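Local coordinates for protein pyocin S8 (Pseudomonas aeruginosa, PDB 6W0V) that acts as a bacteriocin through its H-N-H DNase domain, the part described here in complex with its cognate immunity protein, at residues K43-F48 against D112-M117; S31-Q36 against P60-Y65; D47-F52 against Y94-V99; N16-A21 against K64-T69. The protein carries 1 engineered substitution. All blocks are in the same frame, centred on the assembly; numbering follows the deposited sequence.

Contacts 1 and 3 lie near the middle of the domain and share helix 45-57: successive turns of one helix meet the neighbouring antiparallel strands 114-117 and 95-98. Both are apolar, with aromatic rings on the helix and branched aliphatic side chains on the strands. Contacts 1 and 2 are buried and contact 3 partly so, while contact 4 runs from exposed Asn16 to buried Leu18 and Phe66. Contact 2 packs two short helices through aliphatic tips beside one amide; contact 4, which shares residues 64-65, joins two irregular segments by a backbone CH set over a ring face, a water bridge and an apolar end. Trp17 touches Phe52 of contact 3 and Leu62 of contact 2.

Contact 1 of 4, residues K43-F48 against D112-M117; sequences KSWRDF and DNLRVM
The helical turn that brings Trp45 and Phe48 against Leu114 is fastened at its start by a 2.8 Å hydrogen bond from Lys43 N to Asp47 OD2, which accepts through its anti lone pair. Ser44 is the N-cap residue: its OG takes the Asp47 N-H at 3.0 Å, using a small hydroxyl to satisfy a backbone donor that has no earlier helical carbonyl to bond to. On the face turned to the strand the helix carries aromatic rings. Phe48, with CG anti to the backbone N (chi1 177°), sends its ring toward the strand, and CZ comes within 3.3 Å of Leu114 CD1. Trp45 has the same first torsion and reaches Leu114 with the far corner of its indole, Trp45 CH2 standing 3.9 Å from Leu114 CD2. Leucine suits this place because its fork gives one methyl to each ring, both meeting it obliquely. Around them, Phe42 meets Phe48 edge to face, and the indole of Trp45 also meets His98. Strand 114-117 pairs antiparallel with 95-98 and is followed by helix 119-122, the beta-beta-alpha order of the His-Me finger nucleases, so helix 45-57 here packs on the sheet of the H-N-H motif.

Contact 2 of 4, residues S31-Q36 against P60-Y65; sequences SQIADQ and PELVKY
The flat carboxamide of Gln32 approaches Leu62 with its nitrogen, NE2 lying 3.6 Å from Leu62 CD1 and 3.7 Å from Leu62 CG, while the backbone O of Leu62 sits in plane at the edge of the Tyr65 ring. This is helix-helix packing between two short helices of the nuclease domain, 31-37 and 60-63, made by one residue pair from the first and a single leucine from the second. Gln32 reaches across because CG takes the position between the backbone N and the carbonyl carbon (chi1 68°) and the chain then bends at chi2. Glutamine suits this half-buried place because its amide nitrogen can rest against the leucine and still make a weak hydrogen bond to Asp59. Ile33 is the more buried partner, and its branched side chain can serve two surfaces, touching Phe52, Ala55 and Val56 of helix 45-57 as well as Leu62. Trp17 and Pro30 enclose Leu62 further. Isoleucine and leucine reach toward each other tip to tip. Leu62 CD1 is wedged against the CG1-CD1 arm of Ile33, 3.6 Å from Ile33 CD1 and a tight 3.4 Å from Ile33 CG1.

Contact 3 of 4, residues D47-F52 against Y94-V99; sequences DFREQF and YAIHHV. Engineered in segment 94-99: Ala95 (natural residue Glu).
Two complementary first torsions bring Ile96 onto Phe52. In the isoleucine CG1 stands anti to the carbonyl carbon (chi1 -57°), extending CD1 from strand 95-98 toward the helix; in the phenylalanine CG is anti to the backbone N (chi1 178°), which swings the ring out from the opposite side to meet it. The result is a CH-pi contact: Ile96 CD1 lies over one face of the Phe52 ring, 3.7 Å from the centroid and 15° off the ring normal, shifted toward the rim so that its nearest ring atom is Phe52 CD1 at 3.6 Å. A slim methyl at the end of a beta-branched chain suits such a seat, and beta-branching also fits the extended backbone of a strand. Arg49 adds only its aliphatic part: CG passes Ile96 CD1 at 4.0 Å, the two chains crossing at about a right angle, before bends at chi2 and chi3 carry the guanidinium away to bond Gly77 O. On the outer side of the helix, Gln51 NE2 donates to Asp47 OD1 at 2.7 Å, arriving on the syn side but tilted out of the carboxylate plane. Ala95, next to Ile96, is an engineered residue in place of the natural glutamate. The rest of the setting is a helix lying on a sheet: Trp45 and Trp53 of helix 45-57 also touch Ile96, Phe52 continues onto Val116 of the adjacent strand 114-117, and Ile33 and Leu37 of helix 31-37 pack on Phe52 as well.

Contact 4 of 4, residues N16-A21 against K64-T69; sequences NWLAGA and KYFRKT
Asn16 lies over one face of the Tyr65 ring, with CA above the ring centre, 3.5 Å from the centroid and 11° off the normal, a CH-pi contact made by a backbone carbon. The carboxamide leaves the ring at its CD1 corner, its plane turned 31° from that of the ring, with Asn16 CG 3.3 Å from Tyr65 CD1. Here the loop between strands 4-5 and 27-28 packs on the link between helices 60-63 and 68-75 of the nuclease domain. A tyrosine fits this partly exposed place, offering a broad face to the loop. Deeper in, Leu18 and Phe66 cross at about a right angle: Leu18 CD1 meets the edge of the Phe66 ring, 3.3 Å from CZ, while its other methyl, CD2, sits over the centre of the Trp17 indole. The leucine thus uses one branch on each aromatic residue, and Val56 of helix 45-57 touches both Trp17 and Phe66. On the far side of the link, Arg67 folds back and grips Lys64 O end-on with NH2 at 3.0 Å and NH1 at 3.2 Å, both arriving from one face of the carbonyl. Just beyond, Lys68 N bonds Asp59 of the immunity protein. A water closes the joint between loop and link, accepting from Asn16 ND2 at 2.7 Å and donating to Tyr65 O at 3.1 Å.

Contact 1 of 4, residues K43-F48 against D112-M117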
# COMPACT_ATOMS: atom_id res chain seq x y z
N LYS A 43 2.22 9.08 18.59
CA LYS A 43 3.58 9.43 19.03
C LYS A 43 4.31 10.12 17.89
O LYS A 43 5.35 10.71 18.13
CB LYS A 43 4.31 8.17 19.49
CG LYS A 43 3.66 7.47 20.67
CD LYS A 43 3.31 8.40 21.79
CE LYS A 43 4.50 9.20 22.26
NZ LYS A 43 5.58 8.34 22.81
N SER A 44 3.80 9.95 16.68
CA SER A 44 4.47 10.39 15.45
C SER A 44 3.49 10.25 14.31
O SER A 44 2.44 9.58 14.47
CB SER A 44 5.68 9.58 15.17
OG SER A 44 5.30 8.26 14.84
N TRP A 45 3.86 10.81 13.18
CA TRP A 45 3.07 10.62 11.95
C TRP A 45 3.03 9.13 11.63
O TRP A 45 1.96 8.61 11.33
CB TRP A 45 3.65 11.42 10.80
CG TRP A 45 2.81 11.14 9.60
CD1 TRP A 45 3.13 10.45 8.48
CD2 TRP A 45 1.42 11.46 9.51
NE1 TRP A 45 2.04 10.36 7.66
CE2 TRP A 45 0.98 10.98 8.26
CE3 TRP A 45 0.52 12.15 10.32
CZ2 TRP A 45 -0.33 11.15 7.82
CZ3 TRP A 45 -0.78 12.31 9.89
CH2 TRP A 45 -1.20 11.81 8.65
N ARG A 46 4.18 8.47 11.73
CA ARG A 46 4.24 7.01 11.48
C ARG A 46 3.19 6.32 12.34
O ARG A 46 2.44 5.50 11.84
CB ARG A 46 5.62 6.48 11.83
CG ARG A 46 5.63 4.96 11.81
CD ARG A 46 7.00 4.48 12.17
NE ARG A 46 6.98 3.05 12.07
CZ ARG A 46 8.05 2.29 12.16
NH1 ARG A 46 9.24 2.83 12.36
NH2 ARG A 46 7.92 0.98 12.03
N ASP A 47 3.13 6.65 13.62
CA ASP A 47 2.20 5.97 14.54
C ASP A 47 0.78 6.18 14.04
O ASP A 47 -0.01 5.25 13.91
CB ASP A 47 2.39 6.52 15.94
CG ASP A 47 1.50 5.90 16.97
OD1 ASP A 47 0.99 4.81 16.73
OD2 ASP A 47 1.33 6.52 18.00
N PHE A 48 0.46 7.41 13.69
CA PHE A 48 -0.89 7.73 13.18
C PHE A 48 -1.13 6.95 11.90
O PHE A 48 -2.18 6.37 11.74
CB PHE A 48 -1.00 9.22 12.92
CG PHE A 48 -2.34 9.59 12.34
CD1 PHE A 48 -3.41 9.88 13.16
CD2 PHE A 48 -2.52 9.62 10.97
CE1 PHE A 48 -4.64 10.20 12.63
CE2 PHE A 48 -3.76 9.94 10.44
CZ PHE A 48 -4.81 10.25 11.27
N ASP A 112 -9.76 15.69 9.56
CA ASP A 112 -10.50 16.45 8.53
C ASP A 112 -9.51 17.23 7.66
O ASP A 112 -9.93 17.74 6.62
CB ASP A 112 -11.55 17.34 9.18
CG ASP A 112 -12.57 16.50 9.92
OD1 ASP A 112 -12.99 15.49 9.36
OD2 ASP A 112 -12.92 16.85 11.04
N ASN A 113 -8.24 17.27 8.06
CA ASN A 113 -7.17 17.89 7.25
C ASN A 113 -6.51 16.83 6.38
O ASN A 113 -5.51 17.15 5.71
CB ASN A 113 -6.12 18.57 8.13
CG ASN A 113 -5.20 19.44 7.31
OD1 ASN A 113 -5.64 20.07 6.35
ND2 ASN A 113 -3.93 19.45 7.66
N LEU A 114 -7.02 15.60 6.40
CA LEU A 114 -6.36 14.49 5.68
C LEU A 114 -7.19 14.09 4.48
O LEU A 114 -8.42 14.00 4.59
CB LEU A 114 -6.16 13.30 6.61
CG LEU A 114 -5.44 13.64 7.92
CD1 LEU A 114 -5.31 12.40 8.76
CD2 LEU A 114 -4.08 14.27 7.65
N ARG A 115 -6.49 13.79 3.41
CA ARG A 115 -7.09 13.16 2.22
C ARG A 115 -6.20 11.99 1.88
O ARG A 115 -4.98 12.14 1.96
CB ARG A 115 -7.11 14.12 1.04
CG ARG A 115 -7.88 15.38 1.32
CD ARG A 115 -9.29 15.04 1.65
NE ARG A 115 -10.09 14.71 0.48
CZ ARG A 115 -11.39 14.98 0.42
NH1 ARG A 115 -12.10 14.64 -0.64
NH2 ARG A 115 -11.98 15.58 1.43
N VAL A 116 -6.78 10.89 1.46
CA VAL A 116 -5.93 9.81 0.91
C VAL A 116 -5.84 10.04 -0.60
O VAL A 116 -6.86 10.33 -1.23
CB VAL A 116 -6.43 8.43 1.31
CG1 VAL A 116 -5.58 7.35 0.66
CG2 VAL A 116 -6.41 8.31 2.82
N MET A 117 -4.63 9.98 -1.10
CA MET A 117 -4.32 10.28 -2.51
C MET A 117 -3.38 9.21 -3.01
O MET A 117 -2.59 8.69 -2.23
CB MET A 117 -3.61 11.63 -2.63
CG MET A 117 -4.43 12.76 -2.11
SD MET A 117 -3.55 14.25 -2.45
CE MET A 117 -4.88 15.43 -2.39

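Contact 2 of 4, residues S31-Q36 against P60-Y65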
# COMPACT_ATOMS: atom_id res chain seq x y z
N SER A 31 -15.38 8.21 8.17
CA SER A 31 -15.80 8.55 9.54
C SER A 31 -15.51 7.37 10.49
O SER A 31 -15.07 7.63 11.61
CB SER A 31 -17.23 8.97 9.57
OG SER A 31 -18.06 7.98 9.01
N GLN A 32 -15.71 6.13 10.05
CA GLN A 32 -15.51 4.95 10.94
C GLN A 32 -14.01 4.80 11.24
O GLN A 32 -13.68 4.21 12.28
CB GLN A 32 -16.09 3.67 10.33
CG GLN A 32 -15.35 3.19 9.10
CD GLN A 32 -15.95 3.71 7.82
OE1 GLN A 32 -16.35 4.87 7.72
NE2 GLN A 32 -16.02 2.85 6.82
N ILE A 33 -13.15 5.29 10.35
CA ILE A 33 -11.68 5.29 10.57
C ILE A 33 -11.36 6.44 11.51
O ILE A 33 -10.64 6.22 12.49
CB ILE A 33 -10.92 5.36 9.23
CG1 ILE A 33 -11.23 4.14 8.37
CG2 ILE A 33 -9.43 5.51 9.46
CD1 ILE A 33 -11.01 2.83 9.09
N ALA A 34 -11.91 7.62 11.25
CA ALA A 34 -11.80 8.76 12.18
C ALA A 34 -12.18 8.26 13.57
O ALA A 34 -11.46 8.55 14.53
CB ALA A 34 -12.66 9.91 11.74
N ASP A 35 -13.23 7.45 13.66
CA ASP A 35 -13.73 6.92 14.96
C ASP A 35 -12.63 6.17 15.70
O ASP A 35 -12.66 6.16 16.93
CB ASP A 35 -14.94 6.01 14.76
CG ASP A 35 -16.18 6.75 14.32
OD1 ASP A 35 -16.23 7.98 14.50
OD2 ASP A 35 -17.09 6.09 13.80
N GLN A 36 -11.70 5.54 14.98
CA GLN A 36 -10.65 4.68 15.58
C GLN A 36 -9.42 5.50 15.93
O GLN A 36 -8.50 4.95 16.53
CB GLN A 36 -10.25 3.58 14.60
CG GLN A 36 -11.41 2.66 14.22
CD GLN A 36 -12.11 2.16 15.46
OE1 GLN A 36 -11.48 1.85 16.47
NE2 GLN A 36 -13.43 2.09 15.40
N PRO A 60 -14.08 -4.21 7.79
CA PRO A 60 -14.43 -5.14 6.72
C PRO A 60 -14.83 -4.46 5.41
O PRO A 60 -14.40 -4.90 4.36
CB PRO A 60 -15.61 -5.91 7.31
CG PRO A 60 -15.34 -5.91 8.80
CD PRO A 60 -14.72 -4.55 9.07
N GLU A 61 -15.64 -3.40 5.51
CA GLU A 61 -16.25 -2.72 4.34
C GLU A 61 -15.21 -1.85 3.61
O GLU A 61 -15.45 -1.50 2.45
CB GLU A 61 -17.46 -1.91 4.78
CG GLU A 61 -18.64 -2.80 5.14
CD GLU A 61 -18.92 -3.87 4.10
OE1 GLU A 61 -19.11 -5.04 4.50
OE2 GLU A 61 -18.93 -3.54 2.90
N LEU A 62 -14.10 -1.51 4.25
CA LEU A 62 -13.01 -0.80 3.55
C LEU A 62 -11.97 -1.81 3.07
O LEU A 62 -11.51 -1.67 1.94
CB LEU A 62 -12.37 0.22 4.49
CG LEU A 62 -13.28 1.36 4.91
CD1 LEU A 62 -12.60 2.21 5.96
CD2 LEU A 62 -13.68 2.21 3.72
N VAL A 63 -11.61 -2.76 3.92
CA VAL A 63 -10.45 -3.64 3.63
C VAL A 63 -10.82 -4.55 2.45
O VAL A 63 -9.91 -4.97 1.74
CB VAL A 63 -9.97 -4.45 4.85
CG1 VAL A 63 -10.89 -5.61 5.18
CG2 VAL A 63 -8.55 -4.93 4.64
N LYS A 64 -12.11 -4.80 2.24
CA LYS A 64 -12.56 -5.70 1.15
C LYS A 64 -12.10 -5.15 -0.20
O LYS A 64 -12.02 -5.93 -1.14
CB LYS A 64 -14.08 -5.91 1.19
CG LYS A 64 -14.91 -4.72 0.74
CD LYS A 64 -16.39 -5.00 0.82
CE LYS A 64 -17.23 -3.83 0.37
NZ LYS A 64 -18.67 -4.10 0.56
N TYR A 65 -11.77 -3.86 -0.29
CA TYR A 65 -11.33 -3.21 -1.56
C TYR A 65 -9.82 -3.34 -1.73
O TYR A 65 -9.29 -2.75 -2.67
CB TYR A 65 -11.77 -1.75 -1.59
CG TYR A 65 -13.26 -1.62 -1.76
CD1 TYR A 65 -13.84 -1.80 -3.00
CD2 TYR A 65 -14.09 -1.39 -0.68
CE1 TYR A 65 -15.21 -1.70 -3.18
CE2 TYR A 65 -15.46 -1.30 -0.83
CZ TYR A 65 -16.02 -1.46 -2.09
OH TYR A 65 -17.37 -1.37 -2.25

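Contact 3 of 4, residues D47-F52 against Y94-V99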
# COMPACT_ATOMS: atom_id res chain seq x y z
N ASP A 47 3.13 6.65 13.62
CA ASP A 47 2.20 5.97 14.54
C ASP A 47 0.78 6.18 14.04
O ASP A 47 -0.01 5.25 13.91
CB ASP A 47 2.39 6.52 15.94
CG ASP A 47 1.50 5.90 16.97
OD1 ASP A 47 0.99 4.81 16.73
OD2 ASP A 47 1.33 6.52 18.00
N PHE A 48 0.46 7.41 13.69
CA PHE A 48 -0.89 7.73 13.18
C PHE A 48 -1.13 6.95 11.90
O PHE A 48 -2.18 6.37 11.74
CB PHE A 48 -1.00 9.22 12.92
CG PHE A 48 -2.34 9.59 12.34
CD1 PHE A 48 -3.41 9.88 13.16
CD2 PHE A 48 -2.52 9.62 10.97
CE1 PHE A 48 -4.64 10.20 12.63
CE2 PHE A 48 -3.76 9.94 10.44
CZ PHE A 48 -4.81 10.25 11.27
N ARG A 49 -0.17 7.03 10.99
CA ARG A 49 -0.32 6.37 9.68
C ARG A 49 -0.56 4.88 9.92
O ARG A 49 -1.41 4.28 9.26
CB ARG A 49 0.91 6.61 8.81
CG ARG A 49 0.82 5.89 7.48
CD ARG A 49 1.55 4.58 7.57
NE ARG A 49 2.97 4.84 7.64
CZ ARG A 49 3.87 3.92 7.96
NH1 ARG A 49 5.15 4.22 7.99
NH2 ARG A 49 3.47 2.69 8.23
N GLU A 50 0.21 4.29 10.83
CA GLU A 50 0.07 2.85 11.10
C GLU A 50 -1.33 2.58 11.65
O GLU A 50 -2.01 1.69 11.19
CB GLU A 50 1.11 2.39 12.10
CG GLU A 50 2.46 2.30 11.49
CD GLU A 50 3.50 1.74 12.43
OE1 GLU A 50 3.13 1.40 13.58
OE2 GLU A 50 4.66 1.64 12.02
N GLN A 51 -1.75 3.34 12.65
CA GLN A 51 -3.04 3.05 13.29
C GLN A 51 -4.14 3.29 12.26
O GLN A 51 -5.14 2.60 12.29
CB GLN A 51 -3.20 3.90 14.53
CG GLN A 51 -2.19 3.52 15.59
CD GLN A 51 -2.57 4.11 16.92
OE1 GLN A 51 -3.75 4.19 17.25
NE2 GLN A 51 -1.57 4.57 17.65
N PHE A 52 -3.92 4.26 11.39
CA PHE A 52 -4.85 4.60 10.30
C PHE A 52 -5.05 3.35 9.44
O PHE A 52 -6.17 2.86 9.27
CB PHE A 52 -4.26 5.76 9.52
CG PHE A 52 -5.06 6.19 8.34
CD1 PHE A 52 -5.01 5.48 7.16
CD2 PHE A 52 -5.85 7.32 8.42
CE1 PHE A 52 -5.74 5.90 6.06
CE2 PHE A 52 -6.57 7.75 7.32
CZ PHE A 52 -6.52 7.04 6.15
N TYR A 94 -0.50 4.58 -1.12
CA TYR A 94 -1.54 5.58 -0.81
C TYR A 94 -0.96 6.56 0.19
O TYR A 94 -0.38 6.14 1.19
CB TYR A 94 -2.80 4.90 -0.30
CG TYR A 94 -3.58 4.33 -1.44
CD1 TYR A 94 -4.28 5.15 -2.29
CD2 TYR A 94 -3.53 2.97 -1.71
CE1 TYR A 94 -4.98 4.65 -3.37
CE2 TYR A 94 -4.24 2.45 -2.77
CZ TYR A 94 -4.96 3.29 -3.60
OH TYR A 94 -5.65 2.79 -4.65
N ALA A 95 -1.05 7.83 -0.16
CA ALA A 95 -0.50 8.93 0.64
C ALA A 95 -1.64 9.48 1.48
O ALA A 95 -2.76 9.59 0.98
CB ALA A 95 0.10 9.97 -0.25
N ILE A 96 -1.36 9.73 2.75
CA ILE A 96 -2.29 10.53 3.58
C ILE A 96 -1.79 11.97 3.46
O ILE A 96 -0.69 12.24 3.94
CB ILE A 96 -2.30 10.02 5.02
CG1 ILE A 96 -2.69 8.54 5.08
CG2 ILE A 96 -3.21 10.89 5.85
CD1 ILE A 96 -2.43 7.91 6.41
N HIS A 97 -2.56 12.79 2.76
CA HIS A 97 -2.17 14.17 2.41
C HIS A 97 -2.77 15.12 3.43
O HIS A 97 -3.95 14.95 3.77
CB HIS A 97 -2.65 14.52 1.00
CG HIS A 97 -2.41 15.94 0.66
ND1 HIS A 97 -1.13 16.46 0.57
CD2 HIS A 97 -3.26 16.95 0.40
CE1 HIS A 97 -1.21 17.73 0.25
NE2 HIS A 97 -2.50 18.06 0.14
N HIS A 98 -1.97 16.05 3.91
CA HIS A 98 -2.43 17.18 4.75
C HIS A 98 -2.92 18.28 3.82
O HIS A 98 -2.08 18.86 3.12
CB HIS A 98 -1.31 17.63 5.65
CG HIS A 98 -1.07 16.62 6.71
ND1 HIS A 98 -0.13 15.63 6.58
CD2 HIS A 98 -1.67 16.44 7.90
CE1 HIS A 98 -0.14 14.89 7.67
NE2 HIS A 98 -1.07 15.38 8.50
N VAL A 99 -4.24 18.49 3.79
CA VAL A 99 -4.90 19.43 2.84
C VAL A 99 -4.31 20.82 3.08
O VAL A 99 -3.85 21.45 2.12
CB VAL A 99 -6.42 19.42 2.99
CG1 VAL A 99 -7.08 20.49 2.13
CG2 VAL A 99 -6.99 18.05 2.65

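Contact 4 of 4, residues N16-A21 against K64-T69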
# COMPACT_ATOMS: atom_id res chain seq x y z
N ASN A 16 -16.22 1.96 -2.81
CA ASN A 16 -14.76 1.81 -3.04
C ASN A 16 -14.09 3.11 -2.61
O ASN A 16 -13.97 4.05 -3.42
CB ASN A 16 -14.41 1.45 -4.47
CG ASN A 16 -12.98 0.96 -4.59
OD1 ASN A 16 -12.11 1.36 -3.82
ND2 ASN A 16 -12.73 0.09 -5.55
N TRP A 17 -13.69 3.14 -1.35
CA TRP A 17 -13.23 4.37 -0.69
C TRP A 17 -12.11 5.01 -1.51
O TRP A 17 -12.21 6.21 -1.80
CB TRP A 17 -12.78 4.00 0.72
CG TRP A 17 -11.99 5.09 1.37
CD1 TRP A 17 -12.27 6.42 1.40
CD2 TRP A 17 -10.80 4.89 2.14
NE1 TRP A 17 -11.31 7.08 2.11
CE2 TRP A 17 -10.40 6.17 2.58
CE3 TRP A 17 -10.04 3.77 2.47
CZ2 TRP A 17 -9.26 6.34 3.37
CZ3 TRP A 17 -8.91 3.95 3.24
CH2 TRP A 17 -8.54 5.22 3.68
N LEU A 18 -11.10 4.24 -1.90
CA LEU A 18 -9.87 4.82 -2.51
C LEU A 18 -10.03 4.96 -4.02
O LEU A 18 -9.09 5.49 -4.63
CB LEU A 18 -8.67 3.95 -2.15
CG LEU A 18 -8.29 3.95 -0.68
CD1 LEU A 18 -6.94 3.30 -0.49
CD2 LEU A 18 -8.29 5.37 -0.11
N ALA A 19 -11.16 4.57 -4.60
CA ALA A 19 -11.44 4.81 -6.04
C ALA A 19 -11.14 6.28 -6.36
O ALA A 19 -10.51 6.54 -7.40
CB ALA A 19 -12.85 4.43 -6.39
N GLY A 20 -11.54 7.20 -5.47
CA GLY A 20 -11.39 8.65 -5.67
C GLY A 20 -10.00 9.16 -5.30
O GLY A 20 -9.73 10.35 -5.56
N ALA A 21 -9.15 8.32 -4.71
CA ALA A 21 -7.79 8.70 -4.26
C ALA A 21 -6.95 9.13 -5.47
O ALA A 21 -5.99 9.89 -5.27
CB ALA A 21 -7.12 7.58 -3.51
N LYS A 64 -12.11 -4.80 2.24
CA LYS A 64 -12.56 -5.70 1.15
C LYS A 64 -12.10 -5.15 -0.20
O LYS A 64 -12.02 -5.93 -1.14
CB LYS A 64 -14.08 -5.91 1.19
CG LYS A 64 -14.91 -4.72 0.74
CD LYS A 64 -16.39 -5.00 0.82
CE LYS A 64 -17.23 -3.83 0.37
NZ LYS A 64 -18.67 -4.10 0.56
N TYR A 65 -11.77 -3.86 -0.29
CA TYR A 65 -11.33 -3.21 -1.56
C TYR A 65 -9.82 -3.34 -1.73
O TYR A 65 -9.29 -2.75 -2.67
CB TYR A 65 -11.77 -1.75 -1.59
CG TYR A 65 -13.26 -1.62 -1.76
CD1 TYR A 65 -13.84 -1.80 -3.00
CD2 TYR A 65 -14.09 -1.39 -0.68
CE1 TYR A 65 -15.21 -1.70 -3.18
CE2 TYR A 65 -15.46 -1.30 -0.83
CZ TYR A 65 -16.02 -1.46 -2.09
OH TYR A 65 -17.37 -1.37 -2.25
N PHE A 66 -9.17 -4.06 -0.82
CA PHE A 66 -7.72 -4.32 -0.86
C PHE A 66 -7.52 -5.82 -0.97
O PHE A 66 -8.29 -6.61 -0.37
CB PHE A 66 -7.01 -3.82 0.40
CG PHE A 66 -7.17 -2.34 0.59
CD1 PHE A 66 -8.31 -1.85 1.21
CD2 PHE A 66 -6.23 -1.45 0.12
CE1 PHE A 66 -8.48 -0.49 1.39
CE2 PHE A 66 -6.40 -0.08 0.31
CZ PHE A 66 -7.53 0.38 0.93
N ARG A 67 -6.51 -6.17 -1.74
CA ARG A 67 -6.16 -7.59 -1.91
C ARG A 67 -5.21 -7.97 -0.78
O ARG A 67 -4.95 -7.17 0.11
CB ARG A 67 -5.70 -7.83 -3.34
CG ARG A 67 -6.73 -7.42 -4.39
CD ARG A 67 -7.89 -8.38 -4.53
NE ARG A 67 -8.61 -8.65 -3.29
CZ ARG A 67 -9.57 -7.89 -2.78
NH1 ARG A 67 -9.97 -6.78 -3.38
NH2 ARG A 67 -10.14 -8.25 -1.64
N LYS A 68 -4.76 -9.21 -0.76
CA LYS A 68 -4.25 -9.82 0.48
C LYS A 68 -2.95 -9.16 0.92
O LYS A 68 -2.82 -8.93 2.12
CB LYS A 68 -4.10 -11.33 0.28
CG LYS A 68 -5.41 -12.06 0.45
CD LYS A 68 -5.34 -13.52 0.16
CE LYS A 68 -6.69 -14.19 0.33
NZ LYS A 68 -6.55 -15.66 0.42
N THR A 69 -2.02 -8.89 0.02
CA THR A 69 -0.73 -8.29 0.45
C THR A 69 -1.00 -6.88 0.95
O THR A 69 -0.46 -6.54 1.99
CB THR A 69 0.35 -8.37 -0.64
OG1 THR A 69 -0.16 -7.79 -1.83
CG2 THR A 69 0.78 -9.80 -0.86
O HOH W 1 -10.56 -1.54 -5.17